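Local atomic coordinates of beta-N-acetylhexosaminidase (Thermotoga neapolitana, PDB entry 5BZA), a protein that probably hydrolyses terminal non-reducing N-acetyl-D-hexosamine residues of N-acetyl-beta-D-hexosaminides, as a member of glycosyl hydrolase family 3. Residues Phe428-Pro433 against Val445-Thr450; Tyr386-Gly391 against Phe403-Ser408; Val347-Pro352 against Leu399-Val404; Gln415-Leu420 against Lys437-Arg442; Lys375-Val380 against Lys457-Leu462. All coordinates share one frame; numbering follows the deposited sequence.

Contact 1. Residues Phe428-Pro433 against Val445-Thr450; sequences FIIRNP and VITHST. With CD (cadmium ion), chain M.
Two parallel strands run together through Phe428-Ile429 and Val445-Ile446, then part into loops, the second of which carries the metal-binding His448. Ile429 N donates to Val445 O at 2.8 Å, nearly along the C=O axis, and Ile429 O accepts from Thr447 N at 3.3 Å from above its carbonyl plane. Phe428 and Val445 lie side by side on one face of the sheet, ring carbon CD2 of Phe428 4.0 Å from CG1 of Val445. Beyond the strands, Thr447 holds OG1 in the crowded position between its own N and carbonyl carbon (chi1 61°). There Thr447 OG1 donates to Ser449 O at 2.8 Å, on a lone pair, while lying alongside CG2 of Ile430 at 3.5 Å. The ring of His448 has Ile446 CG2 over one face, offset toward the rim, and its NE2 reaches a cadmium ion at 2.7 Å in the ring plane. ND1 is taken by Ala332 O, so both ring nitrogens are engaged and the rotation of the ring is fixed. Strand 399-404 flanks Phe428 and strand 334-335 flanks Ile446; helix 452-463 covers Phe428 and Thr447, helix 364-377 covers Ile430 and Thr450, and Pro79 of the second subunit receives a hydrogen bond from Ser449.

Contact 2. Residues Tyr386-Gly391 against Phe403-Ser408; sequences YDIEAG and FVVNAS
At the C-terminal ends of two parallel strands that flank strand 347-352 in the mixed sheet of the C-terminal alpha/beta domain, strand 380-386 and its following loop are tied to strand 399-404, chiefly through Tyr386. From CB its ring departs with CG in the crowded position between backbone N and carbonyl carbon (chi1 71°), and CE1 passes close to Pro352 N of the strand between. CE1 and CZ approach Phe403 O near the ring plane, CZ at 3.5 Å. At the tip, Tyr386 OH donates to Phe403 O at 2.6 Å, from above the carbonyl plane, and accepts a weak bond from Val405 N at 3.3 Å. A phenylalanine here lacks the hydroxyl and would probably lose the hydrogen-bonded tie between the two strand ends. Next, Ile388 lays CG2 obliquely against Val405 CG1 at 3.9 Å. An Asx turn shapes this bend: Asp387 OD1 accepts from Glu389 N. One water, in plane at the Tyr386 ring edge, donates to Ile388 O at 3.1 Å and to Val405 O at 3.0 Å.

Contact 3. Residues Val347-Pro352 against Leu399-Val404; sequences VVLLVP and LIFDFV
Val347 sets CG1 over the centre of the Phe401 ring, 3.5 Å from the centroid and 13° off the ring normal, a CH-pi contact. Its CG1 is anti to the backbone N, leaving Val347 CG2 anti to the carbonyl carbon, 3.6 Å from Leu399 CD2. Leu349 lies beside Phe401 with CD2 against ring atom CD2 at 3.7 Å, and the same methyl meets the edge of the Phe403 ring in its plane. These side chains share one face of the sheet; on the other, Leu350 CD1 crosses Ile400 CG2 obliquely at 4.0 Å. The backbones pair in parallel register, the strands inclined by 19°. Val348 N donates to Leu399 O and Leu350 N to Phe401 O, while Phe401 N and Phe403 N return bonds to Val348 O (2.9 Å) and Leu350 O (3.0 Å). Asp402, buried on the Leu350 face, has OD2 hydrogen-bonded to ND1 of His417 from helix 411-418. Helix 364-377 packs on the face of Leu349. Between the two strands the chain makes a beta-alpha-beta crossover from 347-352 through helix 364-377 to 380-386. Such mainly parallel strands between helical layers are consistent with the alpha/beta sandwich found as the second domain of family 3 glycosidases.

Contact 4. Residues Gln415-Leu420 against Lys437-Arg442; sequences QAHLSL and KFFPGR
The C-terminal part of helix 411-418 meets a type II beta turn, Phe439-Arg442, in the loop before strand 443-446 of the alpha/beta domain. Arg442 reaches across to the helix, its chain bent at chi2 (-74°). Arg442 NH2 donates to Leu418 O at 2.8 Å, on a lone pair though tilted from the guanidinium plane, and Arg442 NH1 donates to Leu420 O at 3.2 Å within that plane; NH1 also makes a weak bond to Leu418 O. The positive group thus lies near the C-terminal end of the helix, where the helix dipole would probably favour it. A leucine here has no donors and would probably leave the carbonyls of Leu418 and Leu420 without these partners. Leu418 CD2 lies over one face of the guanidinium, 3.6 Å from Arg442 NH2, and also reaches Phe438 O. The same methyl touches Phe439 CD2 at 3.7 Å, so the leucine is wedged between arginine and phenylalanine. His417 closes the contact with its CB at the Phe439 ring edge, 3.9 Å from CE2.

Contact 5. Residues Lys375-Val380 against Lys457-Leu462; sequences KRFFKV and KSFQHL
An aromatic cluster of Phe377, Phe378 and Phe459 joins the end of helix 364-377 to helix 452-463. All three rings have CG anti to the carbonyl carbon, beside the backbone N. Phe377 offers its face: Phe459 CB stands over it, 3.9 Å from the centroid and offset toward the rim, in a CH-pi contact. The two rings themselves meet obliquely, with planes at 49°. Phe378 turns its edge toward the face of the Phe459 ring in an offset edge-to-face pair with centroids 5.5 Å apart and planes at 75°. Its CE2 is 3.7 Å from Phe459 CD1, and its CZ meets Leu462 CD2 at the same separation, 3.7 Å, one helical turn further on. Gln460 lays the aliphatic part of its chain along Phe377, with CG 3.6 Å from CE1. That chain runs extended beyond CG, so the amide passes the ring and OE1 accepts from Lys457 NZ at 2.8 Å on a lone pair. Lys457 NZ also forms salt bridges to Asp47 and Glu330, so the lysine links this helix to helix 42-54 and to helix 323-331. Further in, the Phe378 ring meets Phe401 of strand 399-404 edge-to-face, while Leu462 rests on Phe428 and Ile426 of strand 425-429, setting helix 452-463 against the sheet.

All five contacts lie in the C-terminal alpha/beta domain and centre on one mixed sheet, in which strands 443-446, 425-429, 399-404 and 347-352 are successive neighbours. Contacts 2 and 3 share Phe403 and Val404, their centres about 11 Å apart, and strand 425-429 carries contact 1, about 13 Å from contact 3. Contacts 4 and 5 are about 22 Å apart and do not touch; both reach contact 3, through His417 and Phe378. Along the chain, contacts 1, 2 and 4 fall inside the loop closed by contact 5, while contact 3 crosses it; contacts 3, 2, 4 and 1 close in that order, before 5. Helices from both ends of the domain sequence are joined to a common sheet.

Contact 1. Residues Phe428-Pro433 against Val445-Thr450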
# COMPACT_ATOMS: atom_id res chain seq x y z
N PHE B 428 23.55 -9.45 16.61
CA PHE B 428 22.69 -8.43 16.06
C PHE B 428 21.60 -8.17 17.08
O PHE B 428 20.69 -8.99 17.25
CB PHE B 428 22.08 -8.86 14.70
CG PHE B 428 23.10 -8.98 13.58
CD1 PHE B 428 23.93 -10.10 13.49
CD2 PHE B 428 23.20 -8.00 12.59
CE1 PHE B 428 24.87 -10.22 12.44
CE2 PHE B 428 24.14 -8.11 11.54
CZ PHE B 428 24.97 -9.22 11.47
N ILE B 429 21.69 -7.04 17.77
CA ILE B 429 20.66 -6.74 18.76
C ILE B 429 19.55 -5.95 18.11
O ILE B 429 19.70 -4.77 17.81
CB ILE B 429 21.21 -6.01 20.03
CG1 ILE B 429 21.91 -7.03 20.94
CG2 ILE B 429 20.05 -5.52 20.88
CD1 ILE B 429 23.41 -7.11 20.83
N ILE B 430 18.45 -6.64 17.85
CA ILE B 430 17.45 -6.11 16.94
C ILE B 430 16.15 -5.61 17.56
O ILE B 430 15.34 -5.01 16.88
CB ILE B 430 17.12 -7.14 15.84
CG1 ILE B 430 16.46 -8.39 16.42
CG2 ILE B 430 18.37 -7.46 15.04
CD1 ILE B 430 15.99 -9.36 15.32
N ARG B 431 15.93 -5.91 18.84
CA ARG B 431 14.78 -5.35 19.56
C ARG B 431 15.26 -4.42 20.65
O ARG B 431 15.55 -3.25 20.41
CB ARG B 431 13.89 -6.42 20.15
CG ARG B 431 13.07 -7.09 19.15
CD ARG B 431 11.78 -7.47 19.74
NE ARG B 431 11.16 -6.25 20.26
CZ ARG B 431 9.86 -6.13 20.51
NH1 ARG B 431 9.03 -7.14 20.25
NH2 ARG B 431 9.39 -4.99 21.01
N ASN B 432 15.30 -4.95 21.87
CA ASN B 432 15.69 -4.19 23.04
C ASN B 432 17.17 -3.85 23.04
O ASN B 432 18.00 -4.71 23.32
CB ASN B 432 15.30 -5.01 24.29
CG ASN B 432 15.57 -4.26 25.59
OD1 ASN B 432 15.76 -3.03 25.59
ND2 ASN B 432 15.51 -4.99 26.71
N PRO B 433 17.52 -2.59 22.75
CA PRO B 433 18.95 -2.29 22.60
C PRO B 433 19.71 -2.36 23.95
O PRO B 433 20.95 -2.34 23.96
CB PRO B 433 18.95 -0.86 22.01
CG PRO B 433 17.73 -0.25 22.54
CD PRO B 433 16.69 -1.38 22.55
N VAL B 445 26.34 -5.56 16.72
CA VAL B 445 25.67 -4.62 15.81
C VAL B 445 24.28 -4.30 16.39
O VAL B 445 23.54 -5.22 16.76
CB VAL B 445 25.52 -5.19 14.35
CG1 VAL B 445 24.57 -4.31 13.52
CG2 VAL B 445 26.86 -5.27 13.66
N ILE B 446 23.94 -3.01 16.52
CA ILE B 446 22.59 -2.65 17.00
C ILE B 446 21.77 -2.00 15.88
O ILE B 446 22.24 -1.04 15.25
CB ILE B 446 22.63 -1.68 18.22
CG1 ILE B 446 23.61 -2.16 19.31
CG2 ILE B 446 21.22 -1.52 18.80
CD1 ILE B 446 23.81 -1.15 20.42
N THR B 447 20.55 -2.50 15.64
CA THR B 447 19.75 -2.02 14.50
C THR B 447 18.63 -1.08 14.88
O THR B 447 18.19 -0.28 14.07
CB THR B 447 19.13 -3.18 13.69
OG1 THR B 447 18.25 -3.96 14.53
CG2 THR B 447 20.22 -4.04 13.10
N HIS B 448 18.14 -1.23 16.12
CA HIS B 448 16.99 -0.52 16.67
C HIS B 448 15.67 -0.91 16.00
O HIS B 448 14.64 -0.25 16.22
CB HIS B 448 17.17 1.00 16.60
CG HIS B 448 18.36 1.50 17.37
ND1 HIS B 448 19.54 1.86 16.76
CD2 HIS B 448 18.56 1.65 18.70
CE1 HIS B 448 20.41 2.25 17.68
NE2 HIS B 448 19.84 2.12 18.86
N SER B 449 15.68 -2.02 15.26
CA SER B 449 14.49 -2.47 14.55
C SER B 449 14.60 -3.91 14.03
O SER B 449 15.67 -4.37 13.67
CB SER B 449 14.22 -1.53 13.36
OG SER B 449 13.06 -1.98 12.67
N THR B 450 13.47 -4.60 13.99
CA THR B 450 13.42 -5.93 13.41
C THR B 450 13.16 -5.86 11.88
O THR B 450 13.09 -6.89 11.22
CB THR B 450 12.34 -6.78 14.09
OG1 THR B 450 11.09 -6.07 14.02
CG2 THR B 450 12.70 -7.03 15.58
CD CD M . 20.98 2.85 21.22

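Contact 2. Residues Tyr386-Gly391 against Phe403-Ser408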
# COMPACT_ATOMS: atom_id res chain seq x y z
N TYR B 386 15.88 -20.41 16.75
CA TYR B 386 15.93 -20.72 18.17
C TYR B 386 14.75 -20.15 18.93
O TYR B 386 14.03 -19.28 18.44
CB TYR B 386 17.23 -20.21 18.79
CG TYR B 386 17.33 -18.72 18.92
CD1 TYR B 386 17.66 -17.90 17.83
CD2 TYR B 386 17.11 -18.11 20.15
CE1 TYR B 386 17.77 -16.51 17.99
CE2 TYR B 386 17.21 -16.74 20.31
CZ TYR B 386 17.54 -15.95 19.25
OH TYR B 386 17.62 -14.59 19.47
N ASP B 387 14.57 -20.63 20.16
CA ASP B 387 13.46 -20.18 21.01
C ASP B 387 13.95 -18.98 21.82
O ASP B 387 15.02 -19.04 22.43
CB ASP B 387 13.04 -21.35 21.90
CG ASP B 387 11.92 -21.02 22.86
OD1 ASP B 387 11.54 -19.83 23.05
OD2 ASP B 387 11.44 -22.00 23.47
N ILE B 388 13.19 -17.89 21.82
CA ILE B 388 13.67 -16.68 22.47
C ILE B 388 13.66 -16.87 24.00
O ILE B 388 14.50 -16.30 24.71
CB ILE B 388 12.87 -15.40 22.08
CG1 ILE B 388 11.40 -15.52 22.46
CG2 ILE B 388 13.09 -15.04 20.58
CD1 ILE B 388 10.66 -14.22 22.28
N GLU B 389 12.73 -17.68 24.48
CA GLU B 389 12.55 -17.87 25.92
C GLU B 389 13.59 -18.88 26.38
O GLU B 389 13.77 -19.10 27.58
CB GLU B 389 11.13 -18.35 26.24
CG GLU B 389 9.96 -17.42 25.87
CD GLU B 389 9.47 -16.53 27.02
OE1 GLU B 389 8.51 -16.96 27.73
OE2 GLU B 389 10.01 -15.41 27.22
N ALA B 390 14.31 -19.46 25.44
CA ALA B 390 15.35 -20.43 25.78
C ALA B 390 16.75 -19.97 25.34
O ALA B 390 17.73 -20.25 26.02
CB ALA B 390 15.01 -21.79 25.18
N GLY B 391 16.83 -19.28 24.21
CA GLY B 391 18.12 -18.94 23.62
C GLY B 391 18.61 -20.05 22.70
O GLY B 391 17.99 -21.11 22.60
N PHE B 403 20.92 -13.39 15.96
CA PHE B 403 19.95 -12.31 15.90
C PHE B 403 19.20 -12.29 17.21
O PHE B 403 18.23 -13.03 17.45
CB PHE B 403 19.02 -12.47 14.70
CG PHE B 403 19.71 -12.20 13.39
CD1 PHE B 403 19.85 -10.90 12.92
CD2 PHE B 403 20.31 -13.23 12.69
CE1 PHE B 403 20.51 -10.64 11.74
CE2 PHE B 403 20.99 -12.96 11.51
CZ PHE B 403 21.09 -11.67 11.04
N VAL B 404 19.71 -11.44 18.08
CA VAL B 404 19.36 -11.47 19.50
C VAL B 404 18.05 -10.74 19.81
O VAL B 404 17.88 -9.57 19.49
CB VAL B 404 20.47 -10.86 20.32
CG1 VAL B 404 20.11 -10.95 21.79
CG2 VAL B 404 21.82 -11.53 19.99
N VAL B 405 17.16 -11.47 20.47
CA VAL B 405 15.91 -10.95 21.02
C VAL B 405 15.84 -11.37 22.52
O VAL B 405 16.24 -12.50 22.86
CB VAL B 405 14.71 -11.48 20.22
CG1 VAL B 405 13.40 -11.21 20.94
CG2 VAL B 405 14.71 -10.86 18.82
N ASN B 406 15.48 -10.42 23.39
CA ASN B 406 15.28 -10.58 24.87
C ASN B 406 16.35 -11.47 25.55
O ASN B 406 16.07 -12.49 26.19
CB ASN B 406 13.84 -11.04 25.22
CG ASN B 406 13.66 -12.55 25.16
OD1 ASN B 406 14.15 -13.19 24.24
ND2 ASN B 406 13.01 -13.13 26.17
N ALA B 407 17.61 -11.05 25.42
CA ALA B 407 18.72 -11.83 25.95
C ALA B 407 18.72 -11.76 27.48
O ALA B 407 19.33 -12.59 28.15
CB ALA B 407 20.05 -11.32 25.37
N SER B 408 18.02 -10.76 28.01
CA SER B 408 18.05 -10.44 29.44
C SER B 408 16.94 -11.10 30.25
O SER B 408 16.74 -10.73 31.41
CB SER B 408 17.98 -8.93 29.62
OG SER B 408 19.13 -8.31 29.06
O HOH W 1 17.08 -15.30 23.30

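Contact 3. Residues Val347-Pro352 against Leu399-Val404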
# COMPACT_ATOMS: atom_id res chain seq x y z
N VAL B 347 28.09 -18.42 6.62
CA VAL B 347 27.50 -17.89 7.84
C VAL B 347 26.44 -18.85 8.31
O VAL B 347 25.69 -19.41 7.52
CB VAL B 347 26.90 -16.44 7.64
CG1 VAL B 347 26.15 -15.99 8.86
CG2 VAL B 347 28.00 -15.43 7.34
N VAL B 348 26.39 -19.03 9.63
CA VAL B 348 25.34 -19.79 10.25
C VAL B 348 24.41 -18.75 10.85
O VAL B 348 24.87 -17.86 11.60
CB VAL B 348 25.90 -20.75 11.32
CG1 VAL B 348 24.77 -21.38 12.08
CG2 VAL B 348 26.71 -21.84 10.65
N LEU B 349 23.11 -18.88 10.61
CA LEU B 349 22.17 -17.85 11.04
C LEU B 349 21.30 -18.37 12.16
O LEU B 349 20.58 -19.37 12.00
CB LEU B 349 21.25 -17.41 9.90
CG LEU B 349 21.80 -16.71 8.64
CD1 LEU B 349 20.65 -16.40 7.68
CD2 LEU B 349 22.58 -15.44 9.01
N LEU B 350 21.31 -17.64 13.26
CA LEU B 350 20.48 -18.00 14.39
C LEU B 350 19.38 -16.98 14.42
O LEU B 350 19.64 -15.78 14.64
CB LEU B 350 21.27 -17.99 15.71
CG LEU B 350 22.34 -19.08 15.86
CD1 LEU B 350 23.09 -19.01 17.20
CD2 LEU B 350 21.67 -20.43 15.69
N VAL B 351 18.16 -17.43 14.19
CA VAL B 351 17.07 -16.49 13.99
C VAL B 351 15.93 -16.83 14.92
O VAL B 351 15.53 -17.99 14.97
CB VAL B 351 16.57 -16.51 12.51
CG1 VAL B 351 15.33 -15.65 12.36
CG2 VAL B 351 17.69 -16.07 11.54
N PRO B 352 15.41 -15.84 15.68
CA PRO B 352 14.24 -16.03 16.56
C PRO B 352 13.15 -16.82 15.85
O PRO B 352 12.88 -16.55 14.69
CB PRO B 352 13.78 -14.60 16.86
CG PRO B 352 15.05 -13.80 16.80
CD PRO B 352 15.93 -14.46 15.76
N LEU B 399 31.38 -18.53 10.76
CA LEU B 399 30.85 -17.23 11.17
C LEU B 399 29.46 -17.44 11.61
O LEU B 399 28.69 -18.15 10.96
CB LEU B 399 30.91 -16.21 10.03
CG LEU B 399 30.67 -14.71 10.30
CD1 LEU B 399 31.58 -14.14 11.39
CD2 LEU B 399 30.89 -13.93 8.98
N ILE B 400 29.13 -16.86 12.78
CA ILE B 400 27.81 -17.05 13.33
C ILE B 400 27.16 -15.70 13.52
O ILE B 400 27.77 -14.78 14.08
CB ILE B 400 27.84 -17.81 14.65
CG1 ILE B 400 28.61 -19.12 14.47
CG2 ILE B 400 26.42 -18.13 15.08
CD1 ILE B 400 28.77 -19.96 15.76
N PHE B 401 25.92 -15.57 13.03
CA PHE B 401 25.14 -14.35 13.22
C PHE B 401 24.05 -14.68 14.21
O PHE B 401 23.11 -15.40 13.86
CB PHE B 401 24.48 -13.83 11.93
CG PHE B 401 25.44 -13.24 10.92
CD1 PHE B 401 26.78 -13.08 11.21
CD2 PHE B 401 24.95 -12.74 9.72
CE1 PHE B 401 27.65 -12.52 10.28
CE2 PHE B 401 25.82 -12.14 8.77
CZ PHE B 401 27.17 -12.04 9.05
N ASP B 402 24.15 -14.15 15.43
CA ASP B 402 23.09 -14.37 16.41
C ASP B 402 22.16 -13.15 16.37
O ASP B 402 22.55 -12.01 16.69
CB ASP B 402 23.68 -14.63 17.81
CG ASP B 402 22.62 -14.76 18.92
OD1 ASP B 402 21.41 -14.98 18.62
OD2 ASP B 402 23.03 -14.72 20.13
N PHE B 403 20.92 -13.39 15.96
CA PHE B 403 19.95 -12.31 15.90
C PHE B 403 19.20 -12.29 17.21
O PHE B 403 18.23 -13.03 17.45
CB PHE B 403 19.02 -12.47 14.70
CG PHE B 403 19.71 -12.20 13.39
CD1 PHE B 403 19.85 -10.90 12.92
CD2 PHE B 403 20.31 -13.23 12.69
CE1 PHE B 403 20.51 -10.64 11.74
CE2 PHE B 403 20.99 -12.96 11.51
CZ PHE B 403 21.09 -11.67 11.04
N VAL B 404 19.71 -11.44 18.08
CA VAL B 404 19.36 -11.47 19.50
C VAL B 404 18.05 -10.74 19.81
O VAL B 404 17.88 -9.57 19.49
CB VAL B 404 20.47 -10.86 20.32
CG1 VAL B 404 20.11 -10.95 21.79
CG2 VAL B 404 21.82 -11.53 19.99

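Contact 4. Residues Gln415-Leu420 against Lys437-Arg442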
# COMPACT_ATOMS: atom_id res chain seq x y z
N GLN B 415 23.13 -16.82 28.92
CA GLN B 415 24.32 -17.63 28.85
C GLN B 415 24.20 -18.55 27.65
O GLN B 415 25.21 -18.97 27.08
CB GLN B 415 24.50 -18.43 30.15
CG GLN B 415 24.81 -17.56 31.36
CD GLN B 415 26.10 -16.78 31.24
OE1 GLN B 415 27.08 -17.24 30.62
NE2 GLN B 415 26.12 -15.58 31.82
N ALA B 416 22.98 -18.79 27.18
CA ALA B 416 22.84 -19.50 25.90
C ALA B 416 23.50 -18.65 24.81
O ALA B 416 24.38 -19.12 24.08
CB ALA B 416 21.38 -19.77 25.57
N HIS B 417 23.17 -17.36 24.80
CA HIS B 417 23.78 -16.43 23.84
C HIS B 417 25.29 -16.24 24.03
O HIS B 417 26.03 -16.18 23.04
CB HIS B 417 23.09 -15.08 23.90
CG HIS B 417 21.73 -15.08 23.28
ND1 HIS B 417 21.54 -15.09 21.91
CD2 HIS B 417 20.49 -15.06 23.83
CE1 HIS B 417 20.25 -15.09 21.65
NE2 HIS B 417 19.59 -15.07 22.79
N LEU B 418 25.75 -16.16 25.28
CA LEU B 418 27.17 -15.89 25.55
C LEU B 418 28.09 -17.10 25.34
O LEU B 418 29.31 -16.94 25.16
CB LEU B 418 27.34 -15.36 26.98
CG LEU B 418 26.82 -13.94 27.16
CD1 LEU B 418 26.78 -13.64 28.64
CD2 LEU B 418 27.68 -12.94 26.41
N SER B 419 27.51 -18.30 25.37
CA SER B 419 28.25 -19.54 25.09
C SER B 419 28.82 -19.59 23.67
O SER B 419 29.78 -20.34 23.42
CB SER B 419 27.35 -20.77 25.27
OG SER B 419 26.58 -20.71 26.45
N LEU B 420 28.22 -18.86 22.74
CA LEU B 420 28.68 -18.90 21.35
C LEU B 420 30.13 -18.39 21.26
O LEU B 420 30.57 -17.54 22.04
CB LEU B 420 27.74 -18.08 20.45
CG LEU B 420 26.28 -18.56 20.45
CD1 LEU B 420 25.37 -17.59 19.69
CD2 LEU B 420 26.12 -20.00 19.96
N LYS B 437 24.35 -4.02 26.58
CA LYS B 437 25.23 -3.97 27.77
C LYS B 437 25.78 -5.36 28.12
O LYS B 437 26.89 -5.48 28.64
CB LYS B 437 24.55 -3.31 28.97
CG LYS B 437 23.55 -4.14 29.74
CD LYS B 437 22.89 -3.30 30.85
CE LYS B 437 22.70 -1.83 30.42
NZ LYS B 437 21.79 -1.04 31.31
N PHE B 438 24.98 -6.40 27.89
CA PHE B 438 25.31 -7.77 28.30
C PHE B 438 26.22 -8.54 27.34
O PHE B 438 26.35 -9.75 27.45
CB PHE B 438 24.01 -8.56 28.52
CG PHE B 438 23.10 -7.93 29.55
CD1 PHE B 438 23.32 -8.14 30.91
CD2 PHE B 438 22.02 -7.13 29.17
CE1 PHE B 438 22.50 -7.57 31.87
CE2 PHE B 438 21.19 -6.55 30.13
CZ PHE B 438 21.43 -6.77 31.48
N PHE B 439 26.88 -7.82 26.42
CA PHE B 439 27.83 -8.45 25.49
C PHE B 439 29.15 -7.68 25.41
O PHE B 439 29.55 -7.20 24.33
CB PHE B 439 27.21 -8.59 24.09
CG PHE B 439 25.99 -9.47 24.05
CD1 PHE B 439 24.74 -8.97 24.35
CD2 PHE B 439 26.12 -10.83 23.78
CE1 PHE B 439 23.62 -9.79 24.33
CE2 PHE B 439 25.02 -11.65 23.76
CZ PHE B 439 23.76 -11.13 24.03
N PRO B 440 29.83 -7.53 26.56
CA PRO B 440 31.08 -6.76 26.53
C PRO B 440 32.15 -7.53 25.78
O PRO B 440 32.16 -8.76 25.83
CB PRO B 440 31.44 -6.60 28.02
CG PRO B 440 30.78 -7.75 28.69
CD PRO B 440 29.51 -8.02 27.92
N GLY B 441 33.06 -6.82 25.13
CA GLY B 441 34.09 -7.44 24.31
C GLY B 441 33.59 -8.25 23.11
O GLY B 441 34.38 -8.82 22.37
N ARG B 442 32.29 -8.31 22.90
CA ARG B 442 31.77 -9.09 21.79
C ARG B 442 31.59 -8.21 20.56
O ARG B 442 31.45 -6.99 20.68
CB ARG B 442 30.45 -9.72 22.17
CG ARG B 442 30.50 -10.58 23.41
CD ARG B 442 31.18 -11.92 23.26
NE ARG B 442 31.02 -12.69 24.51
CZ ARG B 442 30.92 -14.02 24.55
NH1 ARG B 442 30.96 -14.72 23.40
NH2 ARG B 442 30.76 -14.66 25.72

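Contact 5. Residues Lys375-Val380 against Lys457-Leu462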
# COMPACT_ATOMS: atom_id res chain seq x y z
N LYS B 375 21.14 -13.69 2.71
CA LYS B 375 21.63 -14.34 1.50
C LYS B 375 22.12 -13.42 0.37
O LYS B 375 23.00 -13.84 -0.41
CB LYS B 375 20.56 -15.28 0.95
CG LYS B 375 20.49 -16.58 1.75
CD LYS B 375 19.29 -17.42 1.40
CE LYS B 375 19.30 -18.70 2.20
NZ LYS B 375 17.96 -19.37 2.24
N ARG B 376 21.62 -12.18 0.28
CA ARG B 376 22.15 -11.19 -0.72
C ARG B 376 23.60 -10.77 -0.47
O ARG B 376 24.32 -10.37 -1.39
CB ARG B 376 21.29 -9.92 -0.74
CG ARG B 376 19.84 -10.16 -1.05
CD ARG B 376 19.11 -8.85 -1.34
NE ARG B 376 19.63 -8.14 -2.52
CZ ARG B 376 19.15 -8.27 -3.76
NH1 ARG B 376 18.12 -9.07 -4.02
NH2 ARG B 376 19.69 -7.57 -4.74
N PHE B 377 24.01 -10.90 0.79
CA PHE B 377 25.27 -10.32 1.29
C PHE B 377 26.29 -11.37 1.72
O PHE B 377 27.50 -11.11 1.70
CB PHE B 377 24.97 -9.39 2.47
CG PHE B 377 24.14 -8.19 2.11
CD1 PHE B 377 24.73 -7.03 1.61
CD2 PHE B 377 22.76 -8.21 2.30
CE1 PHE B 377 23.95 -5.91 1.28
CE2 PHE B 377 21.99 -7.09 1.96
CZ PHE B 377 22.59 -5.94 1.45
N PHE B 378 25.82 -12.53 2.14
CA PHE B 378 26.71 -13.54 2.71
C PHE B 378 26.41 -14.90 2.18
O PHE B 378 25.25 -15.23 1.99
CB PHE B 378 26.62 -13.56 4.30
CG PHE B 378 26.99 -12.26 4.93
CD1 PHE B 378 28.31 -11.97 5.17
CD2 PHE B 378 26.05 -11.28 5.18
CE1 PHE B 378 28.68 -10.76 5.68
CE2 PHE B 378 26.41 -10.06 5.67
CZ PHE B 378 27.73 -9.79 5.93
N LYS B 379 27.45 -15.72 2.00
CA LYS B 379 27.19 -17.14 1.80
C LYS B 379 26.62 -17.68 3.12
O LYS B 379 27.11 -17.38 4.22
CB LYS B 379 28.46 -17.91 1.41
CG LYS B 379 29.36 -17.18 0.49
CD LYS B 379 30.54 -18.05 0.08
CE LYS B 379 31.73 -17.63 0.90
NZ LYS B 379 32.95 -18.43 0.63
N VAL B 380 25.55 -18.45 3.00
CA VAL B 380 24.87 -18.96 4.17
C VAL B 380 24.95 -20.49 4.20
O VAL B 380 24.47 -21.16 3.28
CB VAL B 380 23.41 -18.51 4.17
CG1 VAL B 380 22.62 -19.20 5.27
CG2 VAL B 380 23.34 -16.97 4.28
N LYS B 457 20.30 -2.95 5.97
CA LYS B 457 21.26 -1.88 6.20
C LYS B 457 22.38 -2.33 7.15
O LYS B 457 23.53 -1.89 7.02
CB LYS B 457 20.58 -0.63 6.75
CG LYS B 457 19.83 0.14 5.69
CD LYS B 457 20.79 0.61 4.58
CE LYS B 457 20.05 1.13 3.35
NZ LYS B 457 20.98 1.71 2.36
N SER B 458 22.07 -3.22 8.09
CA SER B 458 23.09 -3.68 9.04
C SER B 458 24.12 -4.53 8.28
O SER B 458 25.33 -4.40 8.53
CB SER B 458 22.46 -4.42 10.23
OG SER B 458 22.22 -5.80 9.99
N PHE B 459 23.66 -5.34 7.31
CA PHE B 459 24.62 -6.12 6.51
C PHE B 459 25.48 -5.17 5.68
O PHE B 459 26.71 -5.36 5.56
CB PHE B 459 23.91 -7.15 5.63
CG PHE B 459 23.16 -8.18 6.40
CD1 PHE B 459 23.65 -8.66 7.62
CD2 PHE B 459 21.95 -8.67 5.95
CE1 PHE B 459 22.96 -9.59 8.34
CE2 PHE B 459 21.25 -9.62 6.67
CZ PHE B 459 21.76 -10.09 7.87
N GLN B 460 24.85 -4.14 5.12
CA GLN B 460 25.61 -3.17 4.33
C GLN B 460 26.70 -2.49 5.14
O GLN B 460 27.85 -2.33 4.68
CB GLN B 460 24.68 -2.09 3.75
CG GLN B 460 23.98 -2.48 2.46
CD GLN B 460 23.30 -1.29 1.79
OE1 GLN B 460 22.88 -0.34 2.47
NE2 GLN B 460 23.20 -1.32 0.45
N HIS B 461 26.34 -2.11 6.36
CA HIS B 461 27.25 -1.39 7.24
C HIS B 461 28.38 -2.30 7.67
O HIS B 461 29.54 -1.90 7.72
CB HIS B 461 26.51 -0.83 8.45
CG HIS B 461 26.10 0.60 8.28
ND1 HIS B 461 26.98 1.65 8.46
CD2 HIS B 461 24.92 1.16 7.92
CE1 HIS B 461 26.37 2.78 8.19
NE2 HIS B 461 25.11 2.52 7.87
N LEU B 462 28.01 -3.54 7.94
CA LEU B 462 28.95 -4.56 8.33
C LEU B 462 30.03 -4.70 7.29
O LEU B 462 31.22 -4.62 7.61
CB LEU B 462 28.22 -5.89 8.52
CG LEU B 462 29.00 -7.04 9.13
CD1 LEU B 462 29.53 -6.59 10.49
CD2 LEU B 462 28.10 -8.26 9.29